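Local coordinates for CG14216 (PDB 3OMX), which probably removes phosphate from phosphoserine and phosphothreonine in the C-terminal domain of RNA polymerase II, with a role in RNA processing and termination, at residues 32-37 with 93-98; 148-153 with 177-182; 11-16 with 137-142. All coordinates share one frame; numbering follows the deposited sequence.

Interaction 1: 32-37 with 93-98; sequences YGTGER and RFQDTK
Gly33 and Arg93 form a single backbone bridge with their CA atoms 4.9 Å apart, and just beyond it Phe94 N donates to Gly33 O at 2.7 Å, a short and nearly straight bond (165°). Residues 94-95 then curl into a short 3-10 segment. Beside this bond the side chain of Tyr32 lies against Phe94. Their CB atoms meet at 3.5 Å, and the rings form an offset edge-to-face pair, the edge of Phe94 toward the face of Tyr32, with the planes at 79°. Thr97 reaches the far end of the tyrosine: its CG2 sits over one face near the rim, and its OG1 donates to Tyr32 OH at 3.1 Å while also bonding to Glu99 N. In the low molecular weight phosphatase fold, strand 28-33 is an outermost strand of the central sheet. Tyr32 pairs through its backbone with Val6 and Cys8 of strand 3-8, while the loop 93-98 comes against the C-terminal end of strand 28-33. Phe94 suits this place because its ring can turn inward onto Val7 and Val115.

Arg93 holds the other end of the contact. With CG anti to the backbone N (chi1 164°), its long chain runs along the turn after the strand, where NH1 donates to Gly35 O at 3.2 Å from above the carbonyl plane. Glu36 OE1 makes a salt bridge to the same NH1 at 3.4 Å, its carboxylate almost parallel to the guanidinium, and Asp96 OD2 binds NE weakly. A CB on Gly35 would crowd Arg37 O, so the absence of a side chain suits this turn.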
loop_
_atom_site.group_PDB
_atom_site.type_symbol
_atom_site.label_atom_id
_atom_site.label_comp_id
_atom_site.label_asym_id
_atom_site.label_seq_id
_atom_site.Cartn_x
_atom_site.Cartn_y
_atom_site.Cartn_z
ATOM N N TYR A 32 1.064 -2.456 -3.750
ATOM C CA TYR A 32 1.464 -1.715 -4.971
ATOM C C TYR A 32 1.860 -0.244 -4.688
ATOM O O TYR A 32 1.697 0.212 -3.584
ATOM C CB TYR A 32 0.357 -1.692 -6.032
ATOM C CG TYR A 32 -0.169 -3.051 -6.409
ATOM C CD1 TYR A 32 -1.227 -3.576 -5.729
ATOM C CD2 TYR A 32 0.404 -3.808 -7.493
ATOM C CE1 TYR A 32 -1.691 -4.879 -6.018
ATOM C CE2 TYR A 32 -0.046 -5.054 -7.815
ATOM C CZ TYR A 32 -1.078 -5.610 -7.046
ATOM O OH TYR A 32 -1.631 -6.811 -7.266
ATOM N N GLY A 33 2.378 0.410 -5.736
ATOM C CA GLY A 33 2.968 1.730 -5.800
ATOM C C GLY A 33 2.208 2.338 -6.956
ATOM O O GLY A 33 1.699 1.632 -7.890
ATOM N N THR A 34 1.949 3.626 -6.826
ATOM C CA THR A 34 1.244 4.337 -7.862
ATOM C C THR A 34 2.223 5.313 -8.515
ATOM O O THR A 34 1.883 5.996 -9.436
ATOM C CB THR A 34 0.047 5.174 -7.347
ATOM O OG1 THR A 34 0.418 6.080 -6.227
ATOM C CG2 THR A 34 -1.241 4.469 -7.298
ATOM N N GLY A 35 3.399 5.439 -8.044
ATOM C CA GLY A 35 4.337 6.347 -8.731
ATOM C C GLY A 35 4.728 5.810 -10.134
ATOM O O GLY A 35 4.281 4.722 -10.595
ATOM N N GLU A 36 5.603 6.525 -10.828
ATOM C CA GLU A 36 5.925 6.096 -12.185
ATOM C C GLU A 36 7.004 5.065 -12.012
ATOM O O GLU A 36 7.074 4.082 -12.772
ATOM C CB GLU A 36 6.479 7.248 -13.056
ATOM C CG GLU A 36 5.669 8.474 -13.020
ATOM C CD GLU A 36 4.579 8.466 -14.059
ATOM O OE1 GLU A 36 4.307 7.338 -14.607
ATOM O OE2 GLU A 36 4.011 9.595 -14.336
ATOM N N ARG A 37 7.810 5.322 -10.976
ATOM C CA ARG A 37 9.036 4.626 -10.653
ATOM C C ARG A 37 9.116 4.570 -9.145
ATOM O O ARG A 37 8.471 5.298 -8.442
ATOM C CB ARG A 37 10.297 5.427 -11.145
ATOM C CG ARG A 37 10.904 5.120 -12.595
ATOM C CD ARG A 37 10.605 6.222 -13.685
ATOM N NE ARG A 37 11.707 6.446 -14.620
ATOM C CZ ARG A 37 12.835 7.166 -14.352
ATOM N NH1 ARG A 37 13.015 7.707 -13.146
ATOM N NH2 ARG A 37 13.806 7.354 -15.273
ATOM N N ARG A 93 3.486 -2.216 -9.613
ATOM C CA ARG A 93 2.919 -0.950 -9.849
ATOM C C ARG A 93 1.450 -1.082 -10.154
ATOM O O ARG A 93 1.070 -1.875 -10.980
ATOM C CB ARG A 93 3.699 -0.172 -10.862
ATOM C CG ARG A 93 2.948 0.977 -11.399
ATOM C CD ARG A 93 3.840 2.149 -12.099
ATOM N NE ARG A 93 2.971 2.329 -13.220
ATOM C CZ ARG A 93 2.405 3.414 -13.712
ATOM N NH1 ARG A 93 2.688 4.613 -13.318
ATOM N NH2 ARG A 93 1.505 3.212 -14.658
ATOM N N PHE A 94 0.635 -0.274 -9.451
ATOM C CA PHE A 94 -0.758 -0.560 -9.337
ATOM C C PHE A 94 -1.437 -0.389 -10.681
ATOM O O PHE A 94 -2.396 -1.076 -11.003
ATOM C CB PHE A 94 -1.426 0.355 -8.263
ATOM C CG PHE A 94 -2.876 0.230 -8.288
ATOM C CD1 PHE A 94 -3.474 -0.858 -7.717
ATOM C CD2 PHE A 94 -3.640 1.088 -9.055
ATOM C CE1 PHE A 94 -4.804 -1.078 -7.802
ATOM C CE2 PHE A 94 -5.009 0.846 -9.236
ATOM C CZ PHE A 94 -5.618 -0.249 -8.573
ATOM N N GLN A 95 -1.015 0.604 -11.433
ATOM C CA GLN A 95 -1.667 0.832 -12.691
ATOM C C GLN A 95 -1.376 -0.275 -13.733
ATOM O O GLN A 95 -2.135 -0.417 -14.685
ATOM C CB GLN A 95 -1.398 2.278 -13.266
ATOM C CG GLN A 95 -1.778 3.401 -12.277
ATOM C CD GLN A 95 -0.642 3.751 -11.316
ATOM O OE1 GLN A 95 -0.354 4.912 -11.149
ATOM N NE2 GLN A 95 0.006 2.758 -10.692
ATOM N N ASP A 96 -0.364 -1.101 -13.513
ATOM C CA ASP A 96 -0.209 -2.335 -14.343
ATOM C C ASP A 96 -0.665 -3.681 -13.776
ATOM O O ASP A 96 -0.299 -4.710 -14.305
ATOM C CB ASP A 96 1.237 -2.404 -14.738
ATOM C CG ASP A 96 1.734 -0.989 -15.285
ATOM O OD1 ASP A 96 0.969 -0.337 -16.092
ATOM O OD2 ASP A 96 2.870 -0.532 -15.012
ATOM N N THR A 97 -1.398 -3.747 -12.675
ATOM C CA THR A 97 -1.773 -5.067 -12.231
ATOM C C THR A 97 -3.093 -5.350 -12.910
ATOM O O THR A 97 -3.800 -4.428 -13.296
ATOM C CB THR A 97 -1.984 -5.166 -10.708
ATOM O OG1 THR A 97 -2.192 -6.560 -10.333
ATOM C CG2 THR A 97 -3.243 -4.306 -10.206
ATOM N N LYS A 98 -3.466 -6.616 -13.001
ATOM C CA LYS A 98 -4.767 -7.003 -13.448
ATOM C C LYS A 98 -5.377 -7.831 -12.334
ATOM O O LYS A 98 -6.479 -8.389 -12.482
ATOM C CB LYS A 98 -4.612 -7.862 -14.721
ATOM C CG LYS A 98 -3.735 -7.198 -15.867
ATOM C CD LYS A 98 -4.538 -6.192 -16.831
ATOM C CE LYS A 98 -3.597 -5.094 -17.536
ATOM N NZ LYS A 98 -3.416 -5.149 -19.051
#

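Interaction 2: 148-153 with 177-182; sequences AFVITD and ERRKRV
Two arginines, Arg178 and Arg179, converge on the carboxylate of Asp153. Arg178 grips it end-on, NH2 to Asp153 OD1 and NH1 to Asp153 OD2, both at 3.0 Å. Both bonds use the syn lone pairs, and the two flat groups are only 22° from coplanar. Arg179 comes side-on, giving both NE and NH2 to Asp153 OD2 at 2.9 Å each; NH2 takes the anti lone pair, whereas NE meets the oxygen nearly in line with its C-O bond. OD2 thus accepts three N-H groups, and two positive charges are likely to keep the acid ionised. The carboxylate is brought to them by a side chain whose CG stands anti to the backbone N (chi1 162°). With a leucine here, the two guanidinium groups would probably lose the charge that draws them together and be freer to swing outward.

That grip is tight; the buried side is apolar. Buried Val150 places CG2 over one face of the Arg179 guanidinium, 3.8 Å from NH1, and CG1 over a face of Arg181, the two arginines coming from different directions. Val135 and Phe175 pack on the same valine, and Arg181 NH2 bonds to Asp136 O. By contrast the outer side is loose: Arg178 is exposed, and Phe149 only skirts the contact. Lys180, with its positive phi, turns the chain out of the helix, after which Arg181 can reach back toward Val150. Asp153, Arg178 and Arg179 form a surface salt-bridge network that, with Val150 packed alongside, joins helix 141-158 to the C-terminal end of helix 164-179 in an alpha/beta fold.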
loop_
_atom_site.group_PDB
_atom_site.type_symbol
_atom_site.label_atom_id
_atom_site.label_comp_id
_atom_site.label_asym_id
_atom_site.label_seq_id
_atom_site.Cartn_x
_atom_site.Cartn_y
_atom_site.Cartn_z
ATOM N N ALA A 148 0.000 0.474 9.881
ATOM C CA ALA A 148 -0.367 -0.920 9.598
ATOM C C ALA A 148 -1.336 -1.455 10.608
ATOM O O ALA A 148 -2.318 -2.194 10.212
ATOM C CB ALA A 148 0.714 -1.677 9.534
ATOM N N PHE A 149 -1.146 -1.081 11.907
ATOM C CA PHE A 149 -2.174 -1.397 12.878
ATOM C C PHE A 149 -3.527 -0.863 12.481
ATOM O O PHE A 149 -4.484 -1.576 12.615
ATOM C CB PHE A 149 -1.996 -0.879 14.312
ATOM C CG PHE A 149 -1.080 -1.656 15.063
ATOM C CD1 PHE A 149 0.280 -1.307 15.070
ATOM C CD2 PHE A 149 -1.528 -2.678 15.832
ATOM C CE1 PHE A 149 1.259 -2.110 15.854
ATOM C CE2 PHE A 149 -0.636 -3.475 16.584
ATOM C CZ PHE A 149 0.770 -3.213 16.593
ATOM N N VAL A 150 -3.641 0.420 12.192
ATOM C CA VAL A 150 -4.964 0.983 12.021
ATOM C C VAL A 150 -5.632 0.281 10.782
ATOM O O VAL A 150 -6.833 0.091 10.725
ATOM C CB VAL A 150 -4.807 2.500 11.766
ATOM C CG1 VAL A 150 -6.042 3.127 11.206
ATOM C CG2 VAL A 150 -4.159 3.355 13.067
ATOM N N ILE A 151 -4.869 0.016 9.727
ATOM C CA ILE A 151 -5.395 -0.600 8.500
ATOM C C ILE A 151 -5.900 -2.032 8.800
ATOM O O ILE A 151 -6.963 -2.476 8.348
ATOM C CB ILE A 151 -4.347 -0.597 7.420
ATOM C CG1 ILE A 151 -4.216 0.852 6.819
ATOM C CG2 ILE A 151 -4.768 -1.474 6.220
ATOM C CD1 ILE A 151 -2.921 1.066 6.055
ATOM N N THR A 152 -5.131 -2.731 9.565
ATOM C CA THR A 152 -5.466 -4.095 9.864
ATOM C C THR A 152 -6.692 -4.186 10.712
ATOM O O THR A 152 -7.602 -4.968 10.406
ATOM C CB THR A 152 -4.347 -4.757 10.599
ATOM O OG1 THR A 152 -3.270 -4.782 9.667
ATOM C CG2 THR A 152 -4.755 -6.234 11.019
ATOM N N ASP A 153 -6.783 -3.340 11.722
ATOM C CA ASP A 153 -7.996 -3.199 12.461
ATOM C C ASP A 153 -9.232 -2.851 11.629
ATOM O O ASP A 153 -10.270 -3.453 11.811
ATOM C CB ASP A 153 -7.699 -2.235 13.650
ATOM C CG ASP A 153 -8.920 -1.627 14.302
ATOM O OD1 ASP A 153 -10.050 -2.198 14.149
ATOM O OD2 ASP A 153 -8.739 -0.546 15.010
ATOM N N GLU A 177 -15.355 7.365 13.849
ATOM C CA GLU A 177 -15.675 7.777 15.229
ATOM C C GLU A 177 -14.730 7.174 16.272
ATOM O O GLU A 177 -14.349 7.817 17.176
ATOM C CB GLU A 177 -17.175 7.590 15.674
ATOM C CG GLU A 177 -17.371 7.560 17.343
ATOM C CD GLU A 177 -17.597 8.974 18.173
ATOM O OE1 GLU A 177 -17.893 10.056 17.566
ATOM O OE2 GLU A 177 -17.497 8.985 19.451
ATOM N N ARG A 178 -14.340 5.948 16.119
ATOM C CA ARG A 178 -13.654 5.352 17.171
ATOM C C ARG A 178 -12.117 5.619 17.036
ATOM O O ARG A 178 -11.430 5.540 18.001
ATOM C CB ARG A 178 -14.001 3.851 17.183
ATOM C CG ARG A 178 -13.088 3.086 18.101
ATOM C CD ARG A 178 -13.353 1.520 18.183
ATOM N NE ARG A 178 -13.300 0.716 16.930
ATOM C CZ ARG A 178 -12.204 0.151 16.341
ATOM N NH1 ARG A 178 -10.929 0.418 16.786
ATOM N NH2 ARG A 178 -12.384 -0.683 15.240
ATOM N N ARG A 179 -11.595 5.904 15.855
ATOM C CA ARG A 179 -10.153 6.078 15.677
ATOM C C ARG A 179 -9.864 7.562 15.444
ATOM O O ARG A 179 -8.720 7.939 15.372
ATOM C CB ARG A 179 -9.620 5.261 14.481
ATOM C CG ARG A 179 -9.488 3.758 14.694
ATOM C CD ARG A 179 -8.216 3.539 15.384
ATOM N NE ARG A 179 -7.799 2.129 15.437
ATOM C CZ ARG A 179 -6.625 1.761 15.962
ATOM N NH1 ARG A 179 -5.799 2.692 16.392
ATOM N NH2 ARG A 179 -6.251 0.506 15.951
ATOM N N LYS A 180 -10.920 8.348 15.299
ATOM C CA LYS A 180 -10.868 9.787 15.070
ATOM C C LYS A 180 -10.158 10.217 13.826
ATOM O O LYS A 180 -9.256 11.006 13.883
ATOM C CB LYS A 180 -10.377 10.573 16.283
ATOM C CG LYS A 180 -11.528 10.732 17.350
ATOM C CD LYS A 180 -11.168 9.874 18.545
ATOM C CE LYS A 180 -12.357 8.873 19.035
ATOM N NZ LYS A 180 -13.729 9.473 19.560
ATOM N N ARG A 181 -10.627 9.678 12.695
ATOM C CA ARG A 181 -9.963 9.771 11.416
ATOM C C ARG A 181 -10.968 9.969 10.330
ATOM O O ARG A 181 -12.151 9.656 10.477
ATOM C CB ARG A 181 -9.203 8.442 11.169
ATOM C CG ARG A 181 -7.937 8.514 12.030
ATOM C CD ARG A 181 -7.267 7.156 12.017
ATOM N NE ARG A 181 -6.575 7.262 10.781
ATOM C CZ ARG A 181 -5.263 7.325 10.641
ATOM N NH1 ARG A 181 -4.433 7.105 11.661
ATOM N NH2 ARG A 181 -4.827 7.553 9.430
ATOM N N VAL A 182 -10.475 10.474 9.217
ATOM C CA VAL A 182 -11.260 10.555 8.055
ATOM C C VAL A 182 -10.894 9.412 7.083
ATOM O O VAL A 182 -9.704 9.241 6.737
ATOM C CB VAL A 182 -11.129 11.949 7.441
ATOM C CG1 VAL A 182 -11.996 12.092 6.238
ATOM C CG2 VAL A 182 -11.528 13.106 8.613
#

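Interaction 3: 11-16 with 137-142; sequences NMNRSM and VVDNAE. With VO4 (vanadate ion), chain E.
Hydrogen bonds link Arg14 both to Val137 and to the bound vanadate. On one side NH1 donates to Val137 O at 2.9 Å, in the guanidinium plane and nearly in line with the carbonyl; Glu108 also forms a salt bridge to this nitrogen. Toward the ion, Arg14 NE meets vanadate O4 at 2.7 Å and NH2 meets vanadate O3 at 3.0 Å. The side chain curls back at chi3 (-72°) to present this edge, so bonds on both flanks fix the rotation of the guanidinium. Backbone amides complete the grip: Arg14 N reaches vanadate O4 at 2.6 Å, Met12 N reaches vanadate O2 at 2.7 Å, and Asn13 N shares O2. Ser9 N adds another. A loop of inward-pointing N-H groups closed by an arginine, at the start of helix 14-24, is the phosphate-binding P-loop of the cysteine phosphatases, and Cys8 to Arg14 spell its C-X5-R signature. The helix N terminus would add a favourable electrostatic pull on the anion.

Stacking adds a second partner from 137-142. Asp139 lays its CB over the centre of the Arg14 guanidinium, 3.6 Å from CZ, and its carboxylate plane is within 2° of parallel to that group. Its OD2 lies 3.1 Å from vanadate O1, consistent with the place of the general-acid aspartate in low molecular weight phosphatases.

The apolar contact is close: Val137 CG2 lies 3.4 Å from Arg14 CD, and the valine's eclipsed chi1 (0°) suggests a strained or uncertain rotamer. Asn140, a good N-cap residue, stands at the N-cap of helix 141-158: its OD1 accepts from Asp143 N and, weakly, from Glu142 N.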
loop_
_atom_site.group_PDB
_atom_site.type_symbol
_atom_site.label_atom_id
_atom_site.label_comp_id
_atom_site.label_asym_id
_atom_site.label_seq_id
_atom_site.Cartn_x
_atom_site.Cartn_y
_atom_site.Cartn_z
ATOM N N ASN A 11 5.895 1.301 -2.982
ATOM C CA ASN A 11 5.711 -0.102 -2.609
ATOM C C ASN A 11 6.897 -0.521 -1.924
ATOM O O ASN A 11 7.412 -1.590 -2.258
ATOM C CB ASN A 11 5.622 -1.047 -3.783
ATOM C CG ASN A 11 4.919 -2.387 -3.464
ATOM O OD1 ASN A 11 4.259 -2.621 -2.394
ATOM N ND2 ASN A 11 4.988 -3.236 -4.424
ATOM N N MET A 12 7.412 0.368 -1.101
ATOM C CA MET A 12 8.586 0.084 -0.299
ATOM C C MET A 12 8.343 0.137 1.193
ATOM O O MET A 12 8.906 -0.659 1.953
ATOM C CB MET A 12 9.702 1.080 -0.543
ATOM C CG MET A 12 10.285 1.075 -1.851
ATOM S SD MET A 12 11.490 -0.294 -1.953
ATOM C CE MET A 12 12.213 -0.036 -0.361
ATOM N N ASN A 13 7.612 1.165 1.656
ATOM C CA ASN A 13 7.511 1.363 3.116
ATOM C C ASN A 13 6.105 1.126 3.625
ATOM O O ASN A 13 5.861 0.036 4.124
ATOM C CB ASN A 13 8.128 2.692 3.559
ATOM C CG ASN A 13 7.887 3.029 5.044
ATOM O OD1 ASN A 13 7.549 4.157 5.367
ATOM N ND2 ASN A 13 8.115 2.074 5.946
ATOM N N ARG A 14 5.192 2.104 3.509
ATOM C CA ARG A 14 3.940 1.977 4.138
ATOM C C ARG A 14 3.098 0.812 3.581
ATOM O O ARG A 14 2.310 0.180 4.274
ATOM C CB ARG A 14 3.150 3.253 3.956
ATOM C CG ARG A 14 3.690 4.415 4.690
ATOM C CD ARG A 14 3.070 5.663 4.161
ATOM N NE ARG A 14 3.558 6.012 2.817
ATOM C CZ ARG A 14 3.162 7.129 2.180
ATOM N NH1 ARG A 14 2.335 7.985 2.749
ATOM N NH2 ARG A 14 3.581 7.403 0.974
ATOM N N SER A 15 3.120 0.630 2.282
ATOM C CA SER A 15 2.310 -0.408 1.741
ATOM C C SER A 15 2.918 -1.782 2.147
ATOM O O SER A 15 2.197 -2.660 2.433
ATOM C CB SER A 15 2.221 -0.203 0.254
ATOM O OG SER A 15 3.434 -0.437 -0.323
ATOM N N MET A 16 4.238 -1.890 2.271
ATOM C CA MET A 16 4.877 -3.146 2.612
ATOM C C MET A 16 4.820 -3.512 4.165
ATOM O O MET A 16 4.632 -4.683 4.515
ATOM C CB MET A 16 6.271 -3.190 2.063
ATOM C CG MET A 16 6.312 -3.387 0.519
ATOM S SD MET A 16 5.740 -4.993 0.057
ATOM C CE MET A 16 7.209 -5.954 0.353
ATOM N N VAL A 137 -1.378 7.636 6.269
ATOM C CA VAL A 137 -0.260 7.282 7.068
ATOM C C VAL A 137 0.965 8.036 6.633
ATOM O O VAL A 137 1.206 8.243 5.432
ATOM C CB VAL A 137 -0.062 5.728 7.257
ATOM C CG1 VAL A 137 -1.090 4.884 6.572
ATOM C CG2 VAL A 137 1.326 5.303 7.069
ATOM N N VAL A 138 1.736 8.489 7.618
ATOM C CA VAL A 138 2.873 9.283 7.286
ATOM C C VAL A 138 4.044 8.385 6.827
ATOM O O VAL A 138 4.236 7.239 7.276
ATOM C CB VAL A 138 3.201 10.168 8.476
ATOM C CG1 VAL A 138 4.511 10.868 8.277
ATOM C CG2 VAL A 138 2.081 11.268 8.707
ATOM N N ASP A 139 4.831 8.914 5.927
ATOM C CA ASP A 139 5.846 8.139 5.328
ATOM C C ASP A 139 7.173 8.106 6.074
ATOM O O ASP A 139 8.190 8.518 5.572
ATOM C CB ASP A 139 6.032 8.557 3.869
ATOM C CG ASP A 139 7.059 7.641 3.078
ATOM O OD1 ASP A 139 7.517 6.565 3.611
ATOM O OD2 ASP A 139 7.437 8.003 1.917
ATOM N N ASN A 140 7.220 7.461 7.235
ATOM C CA ASN A 140 8.474 7.071 7.827
ATOM C C ASN A 140 8.260 5.630 8.498
ATOM O O ASN A 140 7.142 5.160 8.607
ATOM C CB ASN A 140 8.866 8.130 8.835
ATOM C CG ASN A 140 7.856 8.288 9.912
ATOM O OD1 ASN A 140 7.667 7.393 10.731
ATOM N ND2 ASN A 140 7.183 9.393 9.922
ATOM N N ALA A 141 9.307 4.932 8.945
ATOM C CA ALA A 141 9.183 3.550 9.505
ATOM C C ALA A 141 8.240 3.400 10.667
ATOM O O ALA A 141 7.448 2.440 10.781
ATOM C CB ALA A 141 10.579 2.921 9.858
ATOM N N GLU A 142 8.222 4.425 11.475
ATOM C CA GLU A 142 7.495 4.431 12.720
ATOM C C GLU A 142 6.019 4.526 12.485
ATOM O O GLU A 142 5.285 3.742 13.017
ATOM C CB GLU A 142 7.962 5.644 13.545
ATOM C CG GLU A 142 7.121 5.887 14.818
ATOM C CD GLU A 142 7.981 6.666 15.938
ATOM O OE1 GLU A 142 9.265 6.439 16.076
ATOM O OE2 GLU A 142 7.328 7.458 16.684
HETATM V V VO4 E . 5.744 4.094 0.165
HETATM O O1 VO4 E . 7.334 5.168 0.595
HETATM O O2 VO4 E . 6.999 3.019 -0.739
HETATM O O3 VO4 E . 5.188 5.667 -0.866
HETATM O O4 VO4 E . 5.462 4.275 2.017
#

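In the fold
From the N terminus, strand 3-8 leads into 11-16, which opens the longest loop; interaction 3 closes it at 137-142, some 120 residues later. Helix 14-24 then brings the chain to strand 28-33, and interaction 1 shuts a smaller loop, through the helices 57-74 and 77-85, when 93-98 meets 32-37. It is nested within the first, and the two contacts touch where Tyr32 lies near Asn11. Interaction 2 follows in series: helix 141-158, begun in interaction 3, is met again by 177-182 just before the last strand, 184-189, closing a short, mostly helical loop of 23 residues. Interactions 1 and 2 lie on opposite sides of the chain's centre, with the vanadate pocket at interaction 3.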